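Local coordinates for protein methylornithine synthase PylB (Methanosarcina barkeri, PDB 3T7V) that catalyses the radical-based isomerisation of L-lysine to (3R)-3-methyl-D-ornithine in pyrrolysine biosynthesis, using a [4Fe-4S] cluster and S-adenosylmethionine, at residues L23-N26 / D27-T30; Y89-T92 / M93-K97; N126-V129 / E130-I134; R194-A197 / K198-Y202; L221-R224 / G225-T228. All blocks are in the same frame, centred on the assembly; numbering follows the deposited sequence.

All five contacts are local, within single helices or at their ends, on the outer layer of the TIM-barrel-like fold. Contact 1 is mostly exposed, with only its two leucines buried, whereas contact 3 has the most buried residues, four of eight. Contacts 1 and 2 are capping boxes at helix N-termini on opposite sides of the chain's centre, closed by Asp27 and Glu95 respectively. Contact 4 closes the C-terminal end of helix 187-200 with a Schellman motif. Contact 3 is largely apolar; contacts 4 and 5 each include a bridging water. Two pairs touch: Arg224 of contact 5 binds Asp25 of contact 1, a charged link, whereas Met93 and Ile96 of contact 2 pack on Ile134 and Leu131 of contact 3.

Contact 1: L23-N26 / D27-T30; sequences LTDN and DLRT
A capping box between Thr24 and Asp27 starts helix 25-32, a short helix packed on helices 216-228 and 258-268. Thr24 is the N-cap: its OG1 accepts from Asp27 N at 3.0 Å. The hydroxyl can do so because it stands between the backbone N and the carbonyl carbon (chi1 65°), which directs OG1 at the amide of Asp27. Asp27 returns the bond, OD2 taking Thr24 N at 3.0 Å, nearly straight at the hydrogen but from above the carboxylate plane. The same OD2 also binds Tyr21 OH, a second grip on the carboxylate.

Further along, Asn26 O is held twice by Thr30, by N at 3.0 Å and by OG1 at 2.8 Å, the two donors arriving from opposite faces of the carbonyl plane. On the buried side Leu23 and Leu28 lie across one another at about a right angle, with Leu23 CD2 4.0 Å from Leu28 CD2.

These leucines rest on Leu267, Met268 and Val264 of helix 258-268, and Leu28 also on Ile220 of helix 216-228. To that second helix Asp25 and Arg29 add salt bridges with Arg224 and Glu217.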
loop_
_atom_site.group_PDB
_atom_site.type_symbol
_atom_site.label_atom_id
_atom_site.label_comp_id
_atom_site.label_asym_id
_atom_site.label_seq_id
_atom_site.Cartn_x
_atom_site.Cartn_y
_atom_site.Cartn_z
ATOM N N LEU A 23 -11.385 7.288 18.532
ATOM C CA LEU A 23 -10.219 7.839 19.152
ATOM C C LEU A 23 -10.215 9.376 19.000
ATOM O O LEU A 23 -10.509 9.918 17.907
ATOM C CB LEU A 23 -8.992 7.216 18.483
ATOM C CG LEU A 23 -8.569 5.866 19.069
ATOM C CD1 LEU A 23 -9.532 4.726 19.320
ATOM C CD2 LEU A 23 -7.404 5.463 18.164
ATOM N N THR A 24 -9.969 10.075 20.110
ATOM C CA THR A 24 -9.808 11.521 20.073
ATOM C C THR A 24 -8.403 11.941 19.695
ATOM O O THR A 24 -7.510 11.109 19.640
ATOM C CB THR A 24 -10.104 12.093 21.475
ATOM O OG1 THR A 24 -9.101 11.617 22.412
ATOM C CG2 THR A 24 -11.488 11.657 21.959
ATOM N N ASP A 25 -8.177 13.249 19.508
ATOM C CA ASP A 25 -6.804 13.666 19.243
ATOM C C ASP A 25 -5.901 13.416 20.441
ATOM O O ASP A 25 -4.706 13.101 20.243
ATOM C CB ASP A 25 -6.694 15.141 18.770
ATOM C CG ASP A 25 -7.402 15.405 17.406
ATOM O OD1 ASP A 25 -7.483 14.489 16.531
ATOM O OD2 ASP A 25 -7.891 16.537 17.233
ATOM N N ASN A 26 -6.412 13.601 21.662
ATOM C CA ASN A 26 -5.606 13.203 22.867
ATOM C C ASN A 26 -5.223 11.733 22.830
ATOM O O ASN A 26 -4.060 11.404 23.213
ATOM C CB ASN A 26 -6.274 13.613 24.160
ATOM C CG ASN A 26 -6.060 15.113 24.452
ATOM O OD1 ASN A 26 -6.705 15.619 25.275
ATOM N ND2 ASN A 26 -5.185 15.781 23.727
ATOM N N ASP A 27 -6.155 10.843 22.442
ATOM C CA ASP A 27 -5.851 9.405 22.359
ATOM C C ASP A 27 -4.739 9.216 21.308
ATOM O O ASP A 27 -3.799 8.459 21.572
ATOM C CB ASP A 27 -7.079 8.559 21.934
ATOM C CG ASP A 27 -8.205 8.637 22.916
ATOM O OD1 ASP A 27 -7.940 8.910 24.116
ATOM O OD2 ASP A 27 -9.367 8.384 22.526
ATOM N N LEU A 28 -4.831 9.867 20.140
ATOM C CA LEU A 28 -3.753 9.743 19.076
ATOM C C LEU A 28 -2.455 10.234 19.628
ATOM O O LEU A 28 -1.438 9.605 19.380
ATOM C CB LEU A 28 -4.152 10.488 17.792
ATOM C CG LEU A 28 -5.396 9.962 17.114
ATOM C CD1 LEU A 28 -5.687 10.792 15.846
ATOM C CD2 LEU A 28 -5.254 8.497 16.720
ATOM N N ARG A 29 -2.412 11.404 20.311
ATOM C CA ARG A 29 -1.154 11.855 20.859
ATOM C C ARG A 29 -0.542 10.862 21.801
ATOM O O ARG A 29 0.687 10.786 21.884
ATOM C CB ARG A 29 -1.275 13.228 21.570
ATOM C CG ARG A 29 -1.495 14.358 20.600
ATOM C CD ARG A 29 -1.739 15.654 21.394
ATOM N NE ARG A 29 -1.945 16.774 20.456
ATOM C CZ ARG A 29 -0.962 17.495 19.950
ATOM N NH1 ARG A 29 0.328 17.217 20.230
ATOM N NH2 ARG A 29 -1.232 18.553 19.191
ATOM N N THR A 30 -1.381 10.269 22.676
ATOM C CA THR A 30 -0.908 9.331 23.666
ATOM C C THR A 30 -0.355 8.081 22.987
ATOM O O THR A 30 0.783 7.662 23.271
ATOM C CB THR A 30 -2.029 9.003 24.578
ATOM O OG1 THR A 30 -2.514 10.191 25.187
ATOM C CG2 THR A 30 -1.575 7.935 25.668
#

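Contact 2: Y89-T92 / M93-K97; sequences YRLT and MEEIK
A capping box of Thr92 and Glu95 opens helix 93-103, where the chain comes in from the long loop after strand 58-68. Thr92 OG1 accepts from Glu95 N at 3.1 Å, while Glu95 OE1 takes Thr92 N at 3.0 Å with a nearly straight N-H (167°). OE1 uses its anti lone pair, the one away from the other carboxylate oxygen. A weak bond of 3.5 Å from Thr92 OG1 to Glu95 OE1 lies inside the box.

The glutamate gets there by bending back beside its own N at chi1 (-75°) and then running extended, CG passing Thr92 OG1 at 3.4 Å. This carries the carboxylate past the hydroxyl to the backbone of Thr92 and beside Leu91, whose CA is 3.4 Å from Glu95 OE1. In a capping box the N-cap side chain takes an N-H of the first turn, which lacks a preceding helical carbonyl, and the third residue after it bonds back to the N-cap's own N-H; the carboxylate probably also interacts favourably with the helix dipole.

The turn is continued by Ile96 N, which binds Thr92 O at 2.9 Å. Beside the polar box is an apolar contact: Leu91 CB meets Ile96 CG1 at 3.8 Å, the two chains meeting at a slant, and Leu91 leans on Phe67 of strand 58-68 and on Leu307. Arg90 forms a salt bridge with Asp118 and a cation-pi contact with Tyr70; its side chain lies about 9 Å from that of cluster-binding Cys71.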
loop_
_atom_site.group_PDB
_atom_site.type_symbol
_atom_site.label_atom_id
_atom_site.label_comp_id
_atom_site.label_asym_id
_atom_site.label_seq_id
_atom_site.Cartn_x
_atom_site.Cartn_y
_atom_site.Cartn_z
ATOM N N TYR A 89 12.734 -0.444 -16.788
ATOM C CA TYR A 89 12.189 -1.426 -17.700
ATOM C C TYR A 89 10.736 -1.157 -17.978
ATOM O O TYR A 89 10.055 -0.483 -17.163
ATOM C CB TYR A 89 12.411 -2.865 -17.147
ATOM C CG TYR A 89 11.635 -3.196 -15.867
ATOM C CD1 TYR A 89 12.242 -3.154 -14.612
ATOM C CD2 TYR A 89 10.264 -3.578 -15.940
ATOM C CE1 TYR A 89 11.548 -3.478 -13.458
ATOM C CE2 TYR A 89 9.518 -3.859 -14.753
ATOM C CZ TYR A 89 10.190 -3.848 -13.554
ATOM O OH TYR A 89 9.454 -4.145 -12.420
ATOM N N ARG A 90 10.216 -1.756 -19.032
ATOM C CA ARG A 90 8.773 -1.629 -19.396
ATOM C C ARG A 90 8.403 -2.983 -19.950
ATOM O O ARG A 90 8.911 -3.402 -21.001
ATOM C CB ARG A 90 8.598 -0.525 -20.413
ATOM C CG ARG A 90 7.146 -0.338 -20.838
ATOM C CD ARG A 90 7.008 0.750 -21.909
ATOM N NE ARG A 90 7.468 2.095 -21.429
ATOM C CZ ARG A 90 8.515 2.793 -21.863
ATOM N NH1 ARG A 90 9.441 2.249 -22.738
ATOM N NH2 ARG A 90 8.695 4.001 -21.451
ATOM N N LEU A 91 7.620 -3.755 -19.203
ATOM C CA LEU A 91 7.293 -5.160 -19.618
ATOM C C LEU A 91 6.569 -5.106 -20.960
ATOM O O LEU A 91 5.693 -4.264 -21.224
ATOM C CB LEU A 91 6.365 -5.816 -18.619
ATOM C CG LEU A 91 6.946 -5.947 -17.203
ATOM C CD1 LEU A 91 5.919 -6.672 -16.356
ATOM C CD2 LEU A 91 8.317 -6.704 -17.214
ATOM N N THR A 92 6.972 -6.041 -21.868
ATOM C CA THR A 92 6.229 -6.189 -23.088
ATOM C C THR A 92 4.913 -7.000 -22.836
ATOM O O THR A 92 4.790 -7.609 -21.764
ATOM C CB THR A 92 7.050 -7.008 -24.128
ATOM O OG1 THR A 92 7.247 -8.315 -23.568
ATOM C CG2 THR A 92 8.343 -6.309 -24.442
ATOM N N MET A 93 4.013 -7.030 -23.834
ATOM C CA MET A 93 2.808 -7.817 -23.686
ATOM C C MET A 93 3.132 -9.265 -23.422
ATOM O O MET A 93 2.443 -9.915 -22.615
ATOM C CB MET A 93 1.938 -7.671 -24.953
ATOM C CG MET A 93 0.552 -8.281 -24.778
ATOM S SD MET A 93 -0.276 -7.621 -23.269
ATOM C CE MET A 93 0.202 -5.872 -23.143
ATOM N N GLU A 94 4.154 -9.847 -24.129
ATOM C CA GLU A 94 4.485 -11.220 -23.870
ATOM C C GLU A 94 4.963 -11.469 -22.430
ATOM O O GLU A 94 4.620 -12.464 -21.784
ATOM C CB GLU A 94 5.561 -11.702 -24.861
ATOM C CG GLU A 94 5.038 -11.894 -26.277
ATOM C CD GLU A 94 4.828 -10.597 -27.061
ATOM O OE1 GLU A 94 5.159 -9.390 -26.674
ATOM O OE2 GLU A 94 4.284 -10.784 -28.198
ATOM N N GLU A 95 5.764 -10.516 -21.900
ATOM C CA GLU A 95 6.225 -10.648 -20.512
ATOM C C GLU A 95 5.056 -10.498 -19.534
ATOM O O GLU A 95 5.037 -11.217 -18.495
ATOM C CB GLU A 95 7.224 -9.501 -20.189
ATOM C CG GLU A 95 8.612 -9.728 -20.842
ATOM C CD GLU A 95 9.658 -8.621 -20.536
ATOM O OE1 GLU A 95 9.408 -7.488 -20.959
ATOM O OE2 GLU A 95 10.736 -8.911 -19.902
ATOM N N ILE A 96 4.058 -9.658 -19.852
ATOM C CA ILE A 96 2.891 -9.533 -18.963
ATOM C C ILE A 96 2.085 -10.834 -18.989
ATOM O O ILE A 96 1.692 -11.310 -17.944
ATOM C CB ILE A 96 2.031 -8.322 -19.410
ATOM C CG1 ILE A 96 2.845 -7.029 -19.136
ATOM C CG2 ILE A 96 0.643 -8.352 -18.708
ATOM C CD1 ILE A 96 2.405 -5.755 -19.831
ATOM N N LYS A 97 1.899 -11.401 -20.162
ATOM C CA LYS A 97 1.137 -12.641 -20.232
ATOM C C LYS A 97 1.890 -13.796 -19.537
ATOM O O LYS A 97 1.258 -14.573 -18.790
ATOM C CB LYS A 97 0.828 -13.012 -21.709
ATOM C CG LYS A 97 -0.279 -12.138 -22.268
ATOM C CD LYS A 97 -0.548 -12.517 -23.704
ATOM C CE LYS A 97 -1.641 -11.618 -24.279
ATOM N NZ LYS A 97 -1.694 -11.716 -25.748
#

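Contact 3: N126-V129 / E130-I134; sequences NRFV and ELVQI
The Phe128 ring and the CG2 methyl of Val132, one turn apart on helix 126-139, form a CH-pi contact. The methyl lies over one face of the ring, 4.0 Å from the centroid and 23° off the ring normal, displaced toward the rim; its nearest ring atom is Phe128 CZ at 3.7 Å. Both torsions serve this. In Phe128, chi1 of 174° sets CG beside the carbonyl carbon, and the ring stands out from the helix with one face toward the next turn, while Val132 places CG2 beside its own N, on the side facing the phenylalanine. The same methyl is 3.5 Å from Phe128 O, so ring and carbonyl of one residue both border it.

Beneath the side chains the backbone runs as regular alpha helix. Val132 N bonds to Phe128 O at 3.0 Å, joining the residues of the CH-pi pair a second time. Gln133 N bonds to Val129 O at 3.0 Å. On the flank, Leu131 CB lies 3.4 Å from Phe128 O.

The side chains face different neighbours. Phe128 is set among Pro147, Met150 and Thr154 after strand 143-146, the strand ending in methylornithine-binding Ser146, and also meets Tyr121 of helix 119-123. Val129 packs on Thr154 and Lys157 of helix 152-160, while Leu131 and Ile134 turn to helix 93-103, meeting Ile96 and Met93.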
loop_
_atom_site.group_PDB
_atom_site.type_symbol
_atom_site.label_atom_id
_atom_site.label_comp_id
_atom_site.label_asym_id
_atom_site.label_seq_id
_atom_site.Cartn_x
_atom_site.Cartn_y
_atom_site.Cartn_z
ATOM N N ASN A 126 -4.993 4.773 -23.895
ATOM C CA ASN A 126 -5.629 3.543 -24.321
ATOM C C ASN A 126 -4.645 2.348 -24.203
ATOM O O ASN A 126 -5.051 1.187 -24.074
ATOM C CB ASN A 126 -6.130 3.670 -25.736
ATOM C CG ASN A 126 -7.277 4.609 -25.818
ATOM O OD1 ASN A 126 -8.137 4.640 -24.927
ATOM N ND2 ASN A 126 -7.289 5.412 -26.847
ATOM N N ARG A 127 -3.339 2.637 -24.195
ATOM C CA ARG A 127 -2.381 1.537 -24.015
ATOM C C ARG A 127 -2.489 0.959 -22.585
ATOM O O ARG A 127 -2.336 -0.238 -22.398
ATOM C CB ARG A 127 -0.953 2.109 -24.128
ATOM C CG ARG A 127 -0.601 2.540 -25.533
ATOM C CD ARG A 127 0.666 3.464 -25.590
ATOM N NE ARG A 127 0.967 3.752 -26.996
ATOM C CZ ARG A 127 1.790 4.706 -27.347
ATOM N NH1 ARG A 127 2.365 5.496 -26.468
ATOM N NH2 ARG A 127 2.108 4.853 -28.644
ATOM N N PHE A 128 -2.780 1.828 -21.598
ATOM C CA PHE A 128 -2.947 1.333 -20.230
ATOM C C PHE A 128 -4.286 0.609 -20.122
ATOM O O PHE A 128 -4.378 -0.414 -19.421
ATOM C CB PHE A 128 -2.873 2.531 -19.277
ATOM C CG PHE A 128 -3.179 2.139 -17.869
ATOM C CD1 PHE A 128 -2.358 1.252 -17.158
ATOM C CD2 PHE A 128 -4.376 2.585 -17.291
ATOM C CE1 PHE A 128 -2.647 0.822 -15.818
ATOM C CE2 PHE A 128 -4.653 2.192 -15.983
ATOM C CZ PHE A 128 -3.819 1.305 -15.251
ATOM N N VAL A 129 -5.341 1.171 -20.694
ATOM C CA VAL A 129 -6.687 0.526 -20.658
ATOM C C VAL A 129 -6.574 -0.874 -21.292
ATOM O O VAL A 129 -7.158 -1.840 -20.738
ATOM C CB VAL A 129 -7.713 1.416 -21.412
ATOM C CG1 VAL A 129 -9.077 0.685 -21.423
ATOM C CG2 VAL A 129 -7.836 2.778 -20.673
ATOM N N GLU A 130 -5.802 -1.031 -22.371
ATOM C CA GLU A 130 -5.694 -2.354 -23.003
ATOM C C GLU A 130 -4.920 -3.294 -22.092
ATOM O O GLU A 130 -5.216 -4.505 -22.029
ATOM C CB GLU A 130 -4.975 -2.200 -24.392
ATOM C CG GLU A 130 -4.849 -3.509 -25.218
ATOM C CD GLU A 130 -4.500 -3.263 -26.699
ATOM O OE1 GLU A 130 -4.195 -4.255 -27.408
ATOM O OE2 GLU A 130 -4.539 -2.090 -27.158
ATOM N N LEU A 131 -3.915 -2.754 -21.401
ATOM C CA LEU A 131 -3.166 -3.589 -20.419
ATOM C C LEU A 131 -4.137 -4.086 -19.304
ATOM O O LEU A 131 -4.140 -5.303 -18.927
ATOM C CB LEU A 131 -1.950 -2.821 -19.810
ATOM C CG LEU A 131 -1.077 -3.632 -18.863
ATOM C CD1 LEU A 131 0.242 -2.813 -18.797
ATOM C CD2 LEU A 131 -1.721 -3.694 -17.533
ATOM N N VAL A 132 -4.952 -3.229 -18.744
ATOM C CA VAL A 132 -5.896 -3.734 -17.749
ATOM C C VAL A 132 -6.851 -4.784 -18.321
ATOM O O VAL A 132 -7.080 -5.821 -17.668
ATOM C CB VAL A 132 -6.728 -2.522 -17.201
ATOM C CG1 VAL A 132 -7.840 -2.999 -16.249
ATOM C CG2 VAL A 132 -5.807 -1.540 -16.443
ATOM N N GLN A 133 -7.321 -4.576 -19.552
ATOM C CA GLN A 133 -8.237 -5.542 -20.175
ATOM C C GLN A 133 -7.530 -6.891 -20.298
ATOM O O GLN A 133 -8.124 -7.924 -19.995
ATOM C CB GLN A 133 -8.635 -5.024 -21.549
ATOM C CG GLN A 133 -9.544 -6.030 -22.305
ATOM C CD GLN A 133 -9.929 -5.563 -23.687
ATOM O OE1 GLN A 133 -9.771 -4.426 -24.024
ATOM N NE2 GLN A 133 -10.366 -6.478 -24.524
ATOM N N ILE A 134 -6.282 -6.935 -20.752
ATOM C CA ILE A 134 -5.563 -8.197 -20.937
ATOM C C ILE A 134 -5.345 -8.880 -19.651
ATOM O O ILE A 134 -5.562 -10.110 -19.551
ATOM C CB ILE A 134 -4.234 -7.975 -21.726
ATOM C CG1 ILE A 134 -4.576 -7.651 -23.186
ATOM C CG2 ILE A 134 -3.327 -9.198 -21.620
ATOM C CD1 ILE A 134 -3.443 -7.034 -23.944
#

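Contact 4: R194-A197 / K198-Y202; sequences RRFA and KQQGY
The last turn of helix 187-200 is closed by backbone bonds: Lys198 N and Gln199 N take up Arg194 O and Arg195 O in the usual i to i+4 way, and Gln200 N binds Phe196 O at 3.1 Å. The pattern then changes into a Schellman motif that ends the helix. Tyr202 N reaches back five residues to Ala197 O at 3.0 Å, from above the carbonyl plane, and inside this loop Gly201 N bonds to Lys198 O at 3.0 Å. Gly201 has a positive phi (108°), at which a side chain would be pressed against the carbonyl oxygen of Gln200.

Polar side-chain contacts gather round Phe196 O. A water donates to Phe196 O at 3.2 Å and accepts from Gln200 NE2 at 2.7 Å, tying the amide to the last full turn; that water also sits over one face of the Phe196 ring. Gln200 is bent at chi2 (-61°), which folds its amide back toward the ring, the two planes 34° apart.

Two apolar pairs add to this. Gln200 CG lies 3.7 Å from Phe196 CE2. Tyr202 packs back against the helix end, its CD2 3.6 Å from Ala197 CB. The edge of the tyrosine ring also meets Ala197 O, which lies in the ring plane.

Tyr202 and Ala197 thus face the barrel wall, touching Leu166 of strand 163-167, and Tyr202 OH bonds to Leu155 O of helix 152-160. Arg194, a turn beyond SAM-binding Arg190, points inward to Leu168 O and Gln170, and strand 203-210 begins directly after Tyr202.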
loop_
_atom_site.group_PDB
_atom_site.type_symbol
_atom_site.label_atom_id
_atom_site.label_comp_id
_atom_site.label_asym_id
_atom_site.label_seq_id
_atom_site.Cartn_x
_atom_site.Cartn_y
_atom_site.Cartn_z
ATOM N N ARG A 194 -9.209 10.328 -6.363
ATOM C CA ARG A 194 -9.799 9.240 -5.570
ATOM C C ARG A 194 -11.303 9.430 -5.463
ATOM O O ARG A 194 -12.017 8.433 -5.495
ATOM C CB ARG A 194 -9.125 9.172 -4.201
ATOM C CG ARG A 194 -7.682 8.644 -4.284
ATOM C CD ARG A 194 -7.138 8.286 -2.865
ATOM N NE ARG A 194 -7.203 9.415 -1.962
ATOM C CZ ARG A 194 -6.307 10.383 -1.820
ATOM N NH1 ARG A 194 -6.713 11.387 -1.011
ATOM N NH2 ARG A 194 -5.065 10.349 -2.376
ATOM N N ARG A 195 -11.781 10.663 -5.352
ATOM C CA ARG A 195 -13.210 10.884 -5.275
ATOM C C ARG A 195 -13.917 10.500 -6.564
ATOM O O ARG A 195 -14.979 9.834 -6.542
ATOM C CB ARG A 195 -13.446 12.365 -4.969
ATOM C CG ARG A 195 -13.120 12.616 -3.493
ATOM C CD ARG A 195 -13.359 14.062 -3.009
ATOM N NE ARG A 195 -14.624 14.568 -3.600
ATOM C CZ ARG A 195 -14.721 15.344 -4.698
ATOM N NH1 ARG A 195 -13.607 15.782 -5.316
ATOM N NH2 ARG A 195 -15.893 15.725 -5.131
ATOM N N PHE A 196 -13.307 10.855 -7.702
ATOM C CA PHE A 196 -13.881 10.518 -9.010
ATOM C C PHE A 196 -13.934 8.982 -9.145
ATOM O O PHE A 196 -14.907 8.412 -9.626
ATOM C CB PHE A 196 -13.056 11.141 -10.153
ATOM C CG PHE A 196 -13.623 10.804 -11.521
ATOM C CD1 PHE A 196 -14.682 11.555 -12.017
ATOM C CD2 PHE A 196 -13.146 9.728 -12.228
ATOM C CE1 PHE A 196 -15.235 11.232 -13.285
ATOM C CE2 PHE A 196 -13.669 9.373 -13.483
ATOM C CZ PHE A 196 -14.730 10.127 -13.986
ATOM N N ALA A 197 -12.830 8.321 -8.744
ATOM C CA ALA A 197 -12.784 6.871 -8.866
ATOM C C ALA A 197 -13.883 6.238 -7.999
ATOM O O ALA A 197 -14.584 5.300 -8.505
ATOM C CB ALA A 197 -11.390 6.358 -8.408
ATOM N N LYS A 198 -14.096 6.726 -6.756
ATOM C CA LYS A 198 -15.169 6.129 -5.889
ATOM C C LYS A 198 -16.529 6.319 -6.638
ATOM O O LYS A 198 -17.382 5.418 -6.633
ATOM C CB LYS A 198 -15.200 6.814 -4.552
ATOM C CG LYS A 198 -14.125 6.290 -3.648
ATOM C CD LYS A 198 -14.734 5.248 -2.680
ATOM C CE LYS A 198 -14.906 5.832 -1.287
ATOM N NZ LYS A 198 -15.485 4.815 -0.372
ATOM N N GLN A 199 -16.725 7.463 -7.317
ATOM C CA GLN A 199 -18.010 7.656 -8.025
ATOM C C GLN A 199 -18.209 6.662 -9.152
ATOM O O GLN A 199 -19.360 6.328 -9.543
ATOM C CB GLN A 199 -18.044 9.085 -8.589
ATOM C CG GLN A 199 -18.212 10.076 -7.470
ATOM C CD GLN A 199 -17.951 11.510 -7.864
ATOM O OE1 GLN A 199 -18.109 12.421 -7.038
ATOM N NE2 GLN A 199 -17.646 11.741 -9.132
ATOM N N GLN A 200 -17.116 6.224 -9.800
ATOM C CA GLN A 200 -17.199 5.218 -10.858
ATOM C C GLN A 200 -17.281 3.783 -10.371
ATOM O O GLN A 200 -17.422 2.843 -11.142
ATOM C CB GLN A 200 -15.968 5.354 -11.741
ATOM C CG GLN A 200 -15.945 6.601 -12.608
ATOM C CD GLN A 200 -17.120 6.664 -13.603
ATOM O OE1 GLN A 200 -17.543 5.663 -14.185
ATOM N NE2 GLN A 200 -17.550 7.883 -13.895
ATOM N N GLY A 201 -17.208 3.657 -9.056
ATOM C CA GLY A 201 -17.344 2.347 -8.428
ATOM C C GLY A 201 -16.085 1.711 -7.844
ATOM O O GLY A 201 -16.157 0.620 -7.247
ATOM N N TYR A 202 -14.942 2.365 -8.059
ATOM C CA TYR A 202 -13.717 1.813 -7.444
ATOM C C TYR A 202 -13.751 1.821 -5.930
ATOM O O TYR A 202 -14.349 2.712 -5.312
ATOM C CB TYR A 202 -12.508 2.721 -7.820
ATOM C CG TYR A 202 -11.992 2.660 -9.206
ATOM C CD1 TYR A 202 -10.882 1.817 -9.490
ATOM C CD2 TYR A 202 -12.492 3.483 -10.224
ATOM C CE1 TYR A 202 -10.297 1.821 -10.718
ATOM C CE2 TYR A 202 -11.878 3.478 -11.470
ATOM C CZ TYR A 202 -10.821 2.647 -11.710
ATOM O OH TYR A 202 -10.229 2.698 -12.927
HETATM O O HOH W 1 -17.146 9.433 -11.724
#

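Contact 5: L221-R224 / G225-T228; sequences LSLR and GMST
Main-chain hydrogen bonds join Leu221-Arg224 to Gly225-Thr228 near the C-terminal end of helix 216-228. Gly225 N to Leu221 O is 2.8 Å and Met226 N to Ser222 O 2.9 Å. The next two lengthen: Ser227 N is 3.2 Å from Leu223 O. Thr228 N lies 3.3 Å from Arg224 O, with an N-H...O angle of 137°. The helix is thus less tightly bonded toward its end.

Among the polar side chains, Ser227 OG lies close to Arg224 O. Placed between its backbone N and carbonyl carbon (chi1 69°), Ser227 OG is 2.7 Å from Arg224 O. A water donates to Ser227 OG at 2.7 Å and accepts from Arg224 NH1 at 2.9 Å, bridging the guanidinium to the serine three residues on.

Apolar packing is lighter: Leu223 CD2 and Met226 CE are 4.4 Å apart, and both side chains meet Ile208 of strand 203-210 in the barrel wall and Leu265 of the neighbouring helix 258-268. The helix is the crossover of the beta-alpha-beta unit formed with strands 203-210 and 233-238.

Arg224 is therefore held at several points: NH1 by the water, NE by Asp25 in a salt bridge and NH2 by Leu23 O. Such a spread of partners would fix the guanidinium's rotation and, with Asp25 beside it, probably keep its positive charge well compensated where helix 25-32 meets this one.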
loop_
_atom_site.group_PDB
_atom_site.type_symbol
_atom_site.label_atom_id
_atom_site.label_comp_id
_atom_site.label_asym_id
_atom_site.label_seq_id
_atom_site.Cartn_x
_atom_site.Cartn_y
_atom_site.Cartn_z
ATOM N N LEU A 221 -2.528 15.032 11.539
ATOM C CA LEU A 221 -3.154 15.732 10.408
ATOM C C LEU A 221 -3.349 14.711 9.271
ATOM O O LEU A 221 -4.414 14.657 8.663
ATOM C CB LEU A 221 -2.267 16.849 9.878
ATOM C CG LEU A 221 -2.085 18.212 10.552
ATOM C CD1 LEU A 221 -1.172 19.110 9.684
ATOM C CD2 LEU A 221 -3.498 18.795 10.624
ATOM N N SER A 222 -2.380 13.833 9.089
ATOM C CA SER A 222 -2.505 12.849 7.996
ATOM C C SER A 222 -3.491 11.751 8.286
ATOM O O SER A 222 -4.258 11.353 7.396
ATOM C CB SER A 222 -1.158 12.252 7.682
ATOM O OG SER A 222 -0.348 13.275 7.134
ATOM N N LEU A 223 -3.532 11.291 9.533
ATOM C CA LEU A 223 -4.561 10.290 9.893
ATOM C C LEU A 223 -6.000 10.863 9.752
ATOM O O LEU A 223 -6.901 10.188 9.204
ATOM C CB LEU A 223 -4.378 9.779 11.351
ATOM C CG LEU A 223 -3.050 8.965 11.489
ATOM C CD1 LEU A 223 -2.720 8.791 12.992
ATOM C CD2 LEU A 223 -3.183 7.555 10.883
ATOM N N ARG A 224 -6.212 12.100 10.229
ATOM C CA ARG A 224 -7.507 12.705 10.127
ATOM C C ARG A 224 -7.815 12.981 8.640
ATOM O O ARG A 224 -8.960 12.806 8.198
ATOM C CB ARG A 224 -7.573 14.007 10.946
ATOM C CG ARG A 224 -7.452 13.791 12.443
ATOM C CD ARG A 224 -8.657 13.020 12.898
ATOM N NE ARG A 224 -8.619 12.973 14.371
ATOM C CZ ARG A 224 -9.192 12.000 15.080
ATOM N NH1 ARG A 224 -9.842 11.033 14.462
ATOM N NH2 ARG A 224 -9.081 11.994 16.412
ATOM N N GLY A 225 -6.811 13.376 7.833
ATOM C CA GLY A 225 -6.993 13.686 6.374
ATOM C C GLY A 225 -7.426 12.437 5.661
ATOM O O GLY A 225 -8.358 12.503 4.804
ATOM N N MET A 226 -6.796 11.329 5.990
ATOM C CA MET A 226 -7.172 10.005 5.358
ATOM C C MET A 226 -8.585 9.615 5.687
ATOM O O MET A 226 -9.232 9.040 4.819
ATOM C CB MET A 226 -6.224 8.782 5.720
ATOM C CG MET A 226 -4.907 8.785 4.952
ATOM S SD MET A 226 -4.084 7.132 4.844
ATOM C CE MET A 226 -4.124 7.201 6.596
ATOM N N SER A 227 -9.072 9.907 6.870
ATOM C CA SER A 227 -10.376 9.458 7.291
ATOM C C SER A 227 -11.465 10.258 6.581
ATOM O O SER A 227 -12.538 9.721 6.345
ATOM C CB SER A 227 -10.524 9.563 8.805
ATOM O OG SER A 227 -10.574 10.907 9.181
ATOM N N THR A 228 -11.221 11.529 6.238
ATOM C CA THR A 228 -12.238 12.405 5.689
ATOM C C THR A 228 -12.888 11.842 4.435
ATOM O O THR A 228 -14.085 11.959 4.289
ATOM C CB THR A 228 -11.604 13.717 5.316
ATOM O OG1 THR A 228 -11.290 14.358 6.540
ATOM C CG2 THR A 228 -12.596 14.568 4.523
HETATM O O HOH W 2 -11.118 11.053 11.841
#